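Local coordinates for protein threonine phosphate decarboxylase-like enzyme (Sulfurospirillum multivorans, PDB 6OUX) that catalyses the pyridoxal phosphate-dependent decarboxylation of L-serine O-phosphate to ethanolamine O-phosphate, a precursor used in norcobamide biosynthesis, at residues G25-S28 with P29-D33; E190-H193 with I194-K197; K300-I303 with K304-R308. All coordinates share one frame; numbering follows the deposited sequence.

All three contacts are local, each made within its own continuous stretch of chain, and none touches another. Contact 1 is a turn running into the start of helix 31-37, on the opposite side of the chain's centre from contact 2. Contacts 2 and 3 each span about two turns inside helices 189-198 and 289-314. Contact 2 is more peripheral (centre about 22 Å from the chain's centre, contact 3 about 17 Å): three of its eight touching residues are buried and four exposed, against four and two. Backbone hydrogen bonds carry both, joined by methionine–leucine packing in contact 2 and a Met-aromatic pair in contact 3. Contact 1 instead depends on a cis proline and a capping serine.

Contact 1: G25-S28 with P29-D33; sequences GSHS and PSMED
His27 and Ser30 meet across a tight reversal of the chain, their CA atoms 4.9 Å apart. The peptide between Ser28 and Pro29 is cis, and this lets the chain fold back on itself without a direct backbone hydrogen bond between the two. A CA-H...O contact takes its place: Ser30 CA approaches His27 O at 3.4 Å. Packing is close here, since His27 CB also rests 3.6 Å from Pro29 O. The Ser28 side chain is turned off the reversal, with OG anti to the backbone N (chi1 -170°), and OG is hydrogen-bonded to Asn23 N. Both Ser28 and Pro29 are buried, and Pro29 O is itself bonded to Tyr353 OH.

The other side of the contact is looser. Met31 SD approaches His27 CD2 at 3.9 Å; seen from the ring centroid, SD stands 50° off the normal, so the sulfur meets the imidazole obliquely. The ring is held from elsewhere, by a hydrogen bond between His27 NE2 and Asp46 OD2. Ser30 OG makes a weak bond to Glu32 OE1, at 3.4 Å, on the exposed side; the same atom accepts from Asp33 N at 2.9 Å with an N-H...O angle of 150°, the N-cap bond.

Ser28 packs on Arg355, a residue that probably binds O-phospho-L-serine and whose NH2 also bonds Gly25 O, which places the turn beside the substrate pocket. The backbone angles and cis peptide are those of a type VIb beta turn, leading directly into a serine N-cap at the start of helix 31-37.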
ATOM      1  N   GLY A  25      -8.412   9.936 -11.752  1.00 24.30           N
ATOM      2  CA  GLY A  25      -7.543   8.866 -12.218  1.00 22.80           C
ATOM      3  C   GLY A  25      -7.852   8.462 -13.665  1.00 23.83           C
ATOM      4  O   GLY A  25      -8.660   9.078 -14.361  1.00 19.36           O
ATOM      5  N   SER A  26      -7.273   7.335 -14.040  1.00 20.25           N
ATOM      6  CA  SER A  26      -7.230   6.858 -15.411  1.00 24.31           C
ATOM      7  C   SER A  26      -8.603   6.463 -15.977  1.00 23.31           C
ATOM      8  O   SER A  26      -8.868   6.694 -17.160  1.00 21.99           O
ATOM      9  CB  SER A  26      -6.264   5.643 -15.470  1.00 27.89           C
ATOM     10  OG  SER A  26      -4.923   6.104 -15.466  1.00 37.03           O
ATOM     11  N   HIS A  27      -9.447   5.835 -15.165  1.00 22.25           N
ATOM     12  CA  HIS A  27     -10.832   5.513 -15.605  1.00 27.69           C
ATOM     13  C   HIS A  27     -11.859   6.451 -14.975  1.00 28.47           C
ATOM     14  O   HIS A  27     -12.289   6.227 -13.833  1.00 32.90           O
ATOM     15  CB  HIS A  27     -11.231   4.099 -15.226  1.00 27.89           C
ATOM     16  CG  HIS A  27     -10.324   3.055 -15.770  1.00 29.92           C
ATOM     17  ND1 HIS A  27      -9.212   2.619 -15.093  1.00 30.64           N
ATOM     18  CD2 HIS A  27     -10.376   2.333 -16.916  1.00 32.40           C
ATOM     19  CE1 HIS A  27      -8.620   1.667 -15.796  1.00 29.47           C
ATOM     20  NE2 HIS A  27      -9.300   1.482 -16.908  1.00 27.70           N
ATOM     21  N   SER A  28     -12.254   7.460 -15.729  1.00 25.82           N
ATOM     22  CA  SER A  28     -13.343   8.346 -15.337  1.00 27.26           C
ATOM     23  C   SER A  28     -14.385   8.420 -16.454  1.00 24.74           C
ATOM     24  O   SER A  28     -14.124   8.966 -17.555  1.00 28.37           O
ATOM     25  CB  SER A  28     -12.822   9.743 -15.053  1.00 30.32           C
ATOM     26  OG  SER A  28     -13.841  10.564 -14.448  1.00 31.16           O
ATOM     27  N   PRO A  29     -15.549   7.847 -16.218  1.00 24.72           N
ATOM     28  CA  PRO A  29     -15.963   7.107 -14.997  1.00 26.50           C
ATOM     29  C   PRO A  29     -15.257   5.757 -14.760  1.00 28.45           C
ATOM     30  O   PRO A  29     -14.596   5.205 -15.679  1.00 26.31           O
ATOM     31  CB  PRO A  29     -17.453   6.901 -15.206  1.00 28.27           C
ATOM     32  CG  PRO A  29     -17.656   6.987 -16.709  1.00 28.61           C
ATOM     33  CD  PRO A  29     -16.644   7.987 -17.188  1.00 26.06           C
ATOM     34  N   SER A  30     -15.427   5.222 -13.554  1.00 26.71           N
ATOM     35  CA  SER A  30     -14.747   4.012 -13.155  1.00 32.97           C
ATOM     36  C   SER A  30     -15.303   2.883 -13.932  1.00 34.15           C
ATOM     37  O   SER A  30     -16.456   2.925 -14.306  1.00 33.01           O
ATOM     38  CB  SER A  30     -14.954   3.721 -11.658  1.00 37.48           C
ATOM     39  OG  SER A  30     -16.158   2.991 -11.435  1.00 40.94           O
ATOM     40  N   MET A  31     -14.492   1.860 -14.159  1.00 34.99           N
ATOM     41  CA  MET A  31     -14.934   0.624 -14.801  1.00 39.39           C
ATOM     42  C   MET A  31     -16.029  -0.144 -14.061  1.00 44.25           C
ATOM     43  O   MET A  31     -16.868  -0.792 -14.694  1.00 42.80           O
ATOM     44  CB  MET A  31     -13.771  -0.347 -14.966  1.00 38.53           C
ATOM     45  CG  MET A  31     -13.886  -1.134 -16.238  1.00 41.42           C
ATOM     46  SD  MET A  31     -13.315  -0.159 -17.648  1.00 36.47           S
ATOM     47  CE  MET A  31     -12.326  -1.437 -18.378  1.00 37.95           C
ATOM     48  N   GLU A  32     -15.987  -0.107 -12.741  1.00 47.00           N
ATOM     49  CA  GLU A  32     -16.995  -0.755 -11.907  1.00 54.12           C
ATOM     50  C   GLU A  32     -18.356  -0.068 -12.117  1.00 53.35           C
ATOM     51  O   GLU A  32     -19.391  -0.730 -12.155  1.00 49.15           O
ATOM     52  CB  GLU A  32     -16.561  -0.692 -10.438  1.00 59.02           C
ATOM     53  CG  GLU A  32     -15.231  -1.407 -10.145  1.00 66.13           C
ATOM     54  CD  GLU A  32     -13.975  -0.520 -10.150  1.00 69.00           C
ATOM     55  OE1 GLU A  32     -13.936   0.513 -10.866  1.00 65.36           O
ATOM     56  OE2 GLU A  32     -13.003  -0.875  -9.435  1.00 74.24           O
ATOM     57  N   ASP A  33     -18.321   1.255 -12.310  1.00 51.38           N
ATOM     58  CA  ASP A  33     -19.528   2.081 -12.549  1.00 49.85           C
ATOM     59  C   ASP A  33     -20.223   1.904 -13.914  1.00 48.92           C
ATOM     60  O   ASP A  33     -21.445   2.099 -14.020  1.00 50.23           O
ATOM     61  CB  ASP A  33     -19.194   3.564 -12.341  1.00 46.82           C
ATOM     62  CG  ASP A  33     -19.284   3.983 -10.882  1.00 47.31           C
ATOM     63  OD1 ASP A  33     -19.584   3.107 -10.040  1.00 53.75           O
ATOM     64  OD2 ASP A  33     -19.080   5.181 -10.583  1.00 37.51           O
TER

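Contact 2: E190-H193 with I194-K197; sequences EKMH and ILLK
Met192 and Leu196, one helical turn apart, meet through both backbone and side chain. Leu196 N donates to Met192 O at 2.9 Å with an N-H...O angle of 160°. The bonds on either side of it follow the same i to i+4 pattern: Leu195 N reaches Lys191 O at 3.1 Å, nearly straight, and Lys197 N reaches His193 O at 2.8 Å and 165°. Three consecutive carbonyls therefore have their donors within the helix. Nearer the helix start, Lys191 N has a side-chain partner instead, Ser188 OG.

Helix 189-198 is the crossover of a beta-alpha-beta unit between the parallel strands 173-177 and 204-208, part of the seven-stranded sheet. Its buried side is apolar. Bent at chi2 and chi3, the Met192 chain brings its CE methyl 4.0 Å from Leu196 CG and 4.2 Å from Leu195 CD2. Met192 and Leu196 pack on Ile207 and Ile205 of strand 204-208, while Leu195 turns to Tyr162 and Cys163 of helix 159-169.

Polar side chains gather along another flank. His193 ND1 and Lys197 NZ are 4.6 Å apart and do not bond each other; both are hydrogen-bonded to Tyr233 OH, a shared partner that satisfies the two nitrogens. Lys197 CG lies beside its own backbone N (chi1 -71°), and this lays the start of the chain against the preceding turn, 3.2 Å from His193 O.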
ATOM      1  N   GLU A 190      20.447  16.680 -22.143  1.00 19.67           N
ATOM      2  CA  GLU A 190      21.250  17.863 -22.382  1.00 23.14           C
ATOM      3  C   GLU A 190      20.561  19.084 -21.811  1.00 22.27           C
ATOM      4  O   GLU A 190      21.185  19.900 -21.141  1.00 20.75           O
ATOM      5  CB  GLU A 190      21.521  18.060 -23.860  1.00 26.66           C
ATOM      6  CG  GLU A 190      22.202  19.394 -24.197  1.00 32.95           C
ATOM      7  CD  GLU A 190      22.794  19.430 -25.605  1.00 35.85           C
ATOM      8  OE1 GLU A 190      22.557  20.407 -26.306  1.00 39.70           O
ATOM      9  OE2 GLU A 190      23.498  18.476 -25.999  1.00 43.86           O
ATOM     10  N   LYS A 191      19.295  19.242 -22.108  1.00 20.36           N
ATOM     11  CA  LYS A 191      18.546  20.438 -21.648  1.00 22.20           C
ATOM     12  C   LYS A 191      18.170  20.403 -20.168  1.00 18.40           C
ATOM     13  O   LYS A 191      18.131  21.456 -19.539  1.00 16.19           O
ATOM     14  CB  LYS A 191      17.280  20.637 -22.462  1.00 25.84           C
ATOM     15  CG  LYS A 191      17.580  20.710 -23.939  1.00 32.60           C
ATOM     16  CD  LYS A 191      17.591  22.112 -24.484  1.00 40.09           C
ATOM     17  CE  LYS A 191      16.268  22.425 -25.175  1.00 43.56           C
ATOM     18  NZ  LYS A 191      16.232  21.902 -26.561  1.00 48.16           N
ATOM     19  N   MET A 192      17.893  19.217 -19.633  1.00 15.82           N
ATOM     20  CA  MET A 192      17.713  19.058 -18.197  1.00 16.69           C
ATOM     21  C   MET A 192      18.957  19.528 -17.421  1.00 16.83           C
ATOM     22  O   MET A 192      18.798  20.123 -16.350  1.00 17.15           O
ATOM     23  CB  MET A 192      17.368  17.588 -17.765  1.00 16.42           C
ATOM     24  CG  MET A 192      15.916  17.165 -17.900  1.00 18.03           C
ATOM     25  SD  MET A 192      14.611  18.206 -17.109  1.00 19.13           S
ATOM     26  CE  MET A 192      15.397  18.489 -15.666  1.00  9.97           C
ATOM     27  N   HIS A 193      20.168  19.196 -17.904  1.00 16.86           N
ATOM     28  CA  HIS A 193      21.443  19.664 -17.239  1.00 18.20           C
ATOM     29  C   HIS A 193      21.511  21.223 -17.124  1.00 17.24           C
ATOM     30  O   HIS A 193      21.729  21.791 -16.048  1.00 18.82           O
ATOM     31  CB  HIS A 193      22.693  19.147 -18.026  1.00 17.14           C
ATOM     32  CG  HIS A 193      23.087  17.757 -17.680  1.00 17.34           C
ATOM     33  ND1 HIS A 193      23.565  17.408 -16.432  1.00 17.25           N
ATOM     34  CD2 HIS A 193      23.109  16.625 -18.432  1.00 16.95           C
ATOM     35  CE1 HIS A 193      23.808  16.108 -16.420  1.00 18.29           C
ATOM     36  NE2 HIS A 193      23.534  15.611 -17.617  1.00 17.76           N
ATOM     37  N   ILE A 194      21.248  21.884 -18.239  1.00 17.98           N
ATOM     38  CA  ILE A 194      21.185  23.364 -18.289  1.00 19.90           C
ATOM     39  C   ILE A 194      20.188  23.933 -17.305  1.00 18.35           C
ATOM     40  O   ILE A 194      20.530  24.793 -16.483  1.00 18.49           O
ATOM     41  CB  ILE A 194      20.861  23.859 -19.709  1.00 22.14           C
ATOM     42  CG1 ILE A 194      21.994  23.467 -20.639  1.00 24.06           C
ATOM     43  CG2 ILE A 194      20.664  25.379 -19.742  1.00 22.82           C
ATOM     44  CD1 ILE A 194      21.551  23.473 -22.076  1.00 28.05           C
ATOM     45  N   LEU A 195      18.975  23.404 -17.321  1.00 17.26           N
ATOM     46  CA  LEU A 195      17.932  23.820 -16.366  1.00 17.07           C
ATOM     47  C   LEU A 195      18.395  23.639 -14.936  1.00 18.34           C
ATOM     48  O   LEU A 195      18.322  24.591 -14.118  1.00 14.57           O
ATOM     49  CB  LEU A 195      16.622  23.079 -16.645  1.00 19.19           C
ATOM     50  CG  LEU A 195      15.408  23.314 -15.718  1.00 20.34           C
ATOM     51  CD1 LEU A 195      14.109  23.006 -16.454  1.00 20.57           C
ATOM     52  CD2 LEU A 195      15.471  22.521 -14.392  1.00 19.19           C
ATOM     53  N   LEU A 196      18.903  22.425 -14.623  1.00 16.81           N
ATOM     54  CA  LEU A 196      19.280  22.112 -13.220  1.00 16.92           C
ATOM     55  C   LEU A 196      20.505  22.892 -12.721  1.00 15.78           C
ATOM     56  O   LEU A 196      20.592  23.261 -11.554  1.00 15.56           O
ATOM     57  CB  LEU A 196      19.562  20.600 -13.013  1.00 14.70           C
ATOM     58  CG  LEU A 196      18.340  19.704 -13.192  1.00 14.44           C
ATOM     59  CD1 LEU A 196      18.759  18.257 -13.153  1.00 14.07           C
ATOM     60  CD2 LEU A 196      17.286  20.005 -12.139  1.00 13.97           C
ATOM     61  N   LYS A 197      21.433  23.158 -13.592  1.00 16.67           N
ATOM     62  CA  LYS A 197      22.518  24.043 -13.200  1.00 19.36           C
ATOM     63  C   LYS A 197      22.003  25.439 -12.753  1.00 19.41           C
ATOM     64  O   LYS A 197      22.408  25.951 -11.695  1.00 17.77           O
ATOM     65  CB  LYS A 197      23.508  24.198 -14.331  1.00 22.10           C
ATOM     66  CG  LYS A 197      24.311  22.944 -14.547  1.00 25.69           C
ATOM     67  CD  LYS A 197      25.239  23.100 -15.751  1.00 30.95           C
ATOM     68  CE  LYS A 197      26.540  22.321 -15.544  1.00 33.86           C
ATOM     69  NZ  LYS A 197      26.300  20.911 -15.076  1.00 33.15           N
TER

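Contact 3: K300-I303 with K304-R308; sequences KQYI and KEMCR
Tyr302 and Met306, four residues apart, form a Met-aromatic pair on one side of helix 289-314, lying side by side and pointing the same way. Met306 CG makes an off-centre CH-pi contact, 4.1 Å from the ring centroid and 30° off its normal. SD follows obliquely at 4.6 Å from that centroid and 3.5 Å from Tyr302 OH. The tyrosine ring swings out with CG opposite the backbone N (chi1 -171°), and its hydroxyl is hydrogen-bonded to Gly372 O. A phenylalanine here would probably leave Gly372 O without this mate.

Among backbone bonds, Met306 N donates to Tyr302 O at 2.9 Å and 173°, one of four successive i to i+4 links from Lys300 O to Ile303 O.

The charged contact is a 2.7 Å salt bridge between Glu305 OE2 and Arg308 NH2, with a bent hydrogen bond to the syn lone pair of OE2, close to the guanidinium plane; OE2 also bonds Asn378 ND2 of helix 375-388.

Gly372 directly follows strand 367-371, home of Arg369, which probably binds the substrate. The Tyr302 OH bond to Gly372 O thus ties that strand's end to a long helix of the kind that connects the two domains in fold-type I PLP enzymes.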
ATOM      1  N   LYS A 300      11.973  -2.059 -25.762  1.00 11.07           N
ATOM      2  CA  LYS A 300      12.265  -1.654 -27.122  1.00 12.35           C
ATOM      3  C   LYS A 300      11.202  -2.035 -28.131  1.00 11.42           C
ATOM      4  O   LYS A 300      10.885  -1.238 -28.997  1.00 11.49           O
ATOM      5  CB  LYS A 300      13.618  -2.153 -27.628  1.00 13.53           C
ATOM      6  CG  LYS A 300      14.795  -1.566 -26.906  1.00 15.91           C
ATOM      7  CD  LYS A 300      16.105  -1.778 -27.675  1.00 18.62           C
ATOM      8  CE  LYS A 300      16.929  -2.912 -27.156  1.00 22.66           C
ATOM      9  NZ  LYS A 300      18.239  -2.509 -26.566  1.00 22.01           N
ATOM     10  N   GLN A 301      10.610  -3.217 -27.962  1.00 10.36           N
ATOM     11  CA  GLN A 301       9.499  -3.638 -28.777  1.00 11.24           C
ATOM     12  C   GLN A 301       8.323  -2.709 -28.634  1.00 10.90           C
ATOM     13  O   GLN A 301       7.674  -2.332 -29.641  1.00 10.11           O
ATOM     14  CB  GLN A 301       9.126  -5.070 -28.364  1.00 11.17           C
ATOM     15  CG  GLN A 301       7.909  -5.701 -28.978  1.00 12.93           C
ATOM     16  CD  GLN A 301       7.681  -7.106 -28.434  1.00 14.01           C
ATOM     17  OE1 GLN A 301       8.021  -7.412 -27.269  1.00 16.37           O
ATOM     18  NE2 GLN A 301       7.087  -7.940 -29.232  1.00 15.42           N
ATOM     19  N   TYR A 302       8.003  -2.357 -27.388  1.00 11.35           N
ATOM     20  CA  TYR A 302       6.936  -1.411 -27.118  1.00 12.10           C
ATOM     21  C   TYR A 302       7.209   0.009 -27.694  1.00 11.66           C
ATOM     22  O   TYR A 302       6.304   0.628 -28.255  1.00 10.97           O
ATOM     23  CB  TYR A 302       6.628  -1.318 -25.628  1.00 12.27           C
ATOM     24  CG  TYR A 302       5.387  -0.499 -25.351  1.00 14.03           C
ATOM     25  CD1 TYR A 302       4.133  -0.917 -25.676  1.00 15.26           C
ATOM     26  CD2 TYR A 302       5.504   0.753 -24.802  1.00 19.01           C
ATOM     27  CE1 TYR A 302       3.006  -0.131 -25.431  1.00 15.28           C
ATOM     28  CE2 TYR A 302       4.392   1.544 -24.555  1.00 18.98           C
ATOM     29  CZ  TYR A 302       3.147   1.079 -24.830  1.00 17.98           C
ATOM     30  OH  TYR A 302       2.099   1.927 -24.562  1.00 19.10           O
ATOM     31  N   ILE A 303       8.408   0.534 -27.546  1.00 11.28           N
ATOM     32  CA  ILE A 303       8.711   1.817 -28.173  1.00 11.35           C
ATOM     33  C   ILE A 303       8.533   1.739 -29.704  1.00 12.82           C
ATOM     34  O   ILE A 303       7.965   2.692 -30.338  1.00 12.11           O
ATOM     35  CB  ILE A 303      10.135   2.252 -27.856  1.00 11.31           C
ATOM     36  CG1 ILE A 303      10.269   2.589 -26.385  1.00 11.35           C
ATOM     37  CG2 ILE A 303      10.642   3.384 -28.746  1.00 10.96           C
ATOM     38  CD1 ILE A 303      11.704   2.788 -25.958  1.00 11.76           C
ATOM     39  N   LYS A 304       8.962   0.630 -30.309  1.00 12.87           N
ATOM     40  CA  LYS A 304       8.823   0.487 -31.770  1.00 14.05           C
ATOM     41  C   LYS A 304       7.366   0.457 -32.151  1.00 13.55           C
ATOM     42  O   LYS A 304       6.960   1.119 -33.108  1.00 11.42           O
ATOM     43  CB  LYS A 304       9.592  -0.700 -32.348  1.00 15.55           C
ATOM     44  CG  LYS A 304      11.105  -0.485 -32.311  1.00 17.47           C
ATOM     45  CD  LYS A 304      11.877  -1.715 -32.806  1.00 18.64           C
ATOM     46  CE  LYS A 304      13.339  -1.586 -32.359  1.00 22.19           C
ATOM     47  NZ  LYS A 304      14.086  -2.855 -32.474  1.00 25.24           N
ATOM     48  N   GLU A 305       6.531  -0.219 -31.358  1.00 13.72           N
ATOM     49  CA  GLU A 305       5.152  -0.180 -31.650  1.00 14.26           C
ATOM     50  C   GLU A 305       4.508   1.214 -31.447  1.00 14.91           C
ATOM     51  O   GLU A 305       3.654   1.560 -32.253  1.00 14.65           O
ATOM     52  CB  GLU A 305       4.415  -1.283 -30.859  1.00 16.49           C
ATOM     53  CG  GLU A 305       2.930  -1.384 -31.021  1.00 17.47           C
ATOM     54  CD  GLU A 305       2.432  -1.354 -32.466  1.00 19.15           C
ATOM     55  OE1 GLU A 305       3.144  -1.969 -33.318  1.00 18.30           O
ATOM     56  OE2 GLU A 305       1.336  -0.706 -32.725  1.00 16.76           O
ATOM     57  N   MET A 306       4.812   1.904 -30.339  1.00 13.02           N
ATOM     58  CA  MET A 306       4.325   3.261 -30.092  1.00 14.15           C
ATOM     59  C   MET A 306       4.648   4.164 -31.291  1.00 13.20           C
ATOM     60  O   MET A 306       3.826   5.016 -31.658  1.00 14.36           O
ATOM     61  CB  MET A 306       4.984   3.904 -28.863  1.00 15.04           C
ATOM     62  CG  MET A 306       4.334   3.589 -27.524  1.00 16.88           C
ATOM     63  SD  MET A 306       2.609   4.048 -27.299  1.00 15.52           S
ATOM     64  CE  MET A 306       2.369   5.489 -28.020  1.00 12.76           C
ATOM     65  N   CYS A 307       5.862   4.083 -31.789  1.00 13.52           N
ATOM     66  CA  CYS A 307       6.247   4.852 -32.988  1.00 17.37           C
ATOM     67  C   CYS A 307       5.316   4.518 -34.157  1.00 15.75           C
ATOM     68  O   CYS A 307       4.799   5.404 -34.811  1.00 15.42           O
ATOM     69  CB  CYS A 307       7.679   4.613 -33.334  1.00 16.69           C
ATOM     70  SG  CYS A 307       8.845   5.355 -32.178  1.00 22.99           S
ATOM     71  N   ARG A 308       5.035   3.235 -34.354  1.00 16.16           N
ATOM     72  CA  ARG A 308       4.130   2.812 -35.431  1.00 18.02           C
ATOM     73  C   ARG A 308       2.687   3.290 -35.244  1.00 17.13           C
ATOM     74  O   ARG A 308       2.060   3.759 -36.175  1.00 16.27           O
ATOM     75  CB  ARG A 308       4.224   1.309 -35.584  1.00 21.10           C
ATOM     76  CG  ARG A 308       3.575   0.740 -36.819  1.00 26.08           C
ATOM     77  CD  ARG A 308       3.112  -0.704 -36.565  1.00 29.27           C
ATOM     78  NE  ARG A 308       1.799  -0.817 -37.195  1.00 42.40           N
ATOM     79  CZ  ARG A 308       0.597  -0.719 -36.620  1.00 42.87           C
ATOM     80  NH1 ARG A 308      -0.469  -0.823 -37.408  1.00 52.17           N
ATOM     81  NH2 ARG A 308       0.420  -0.610 -35.309  1.00 40.64           N
TER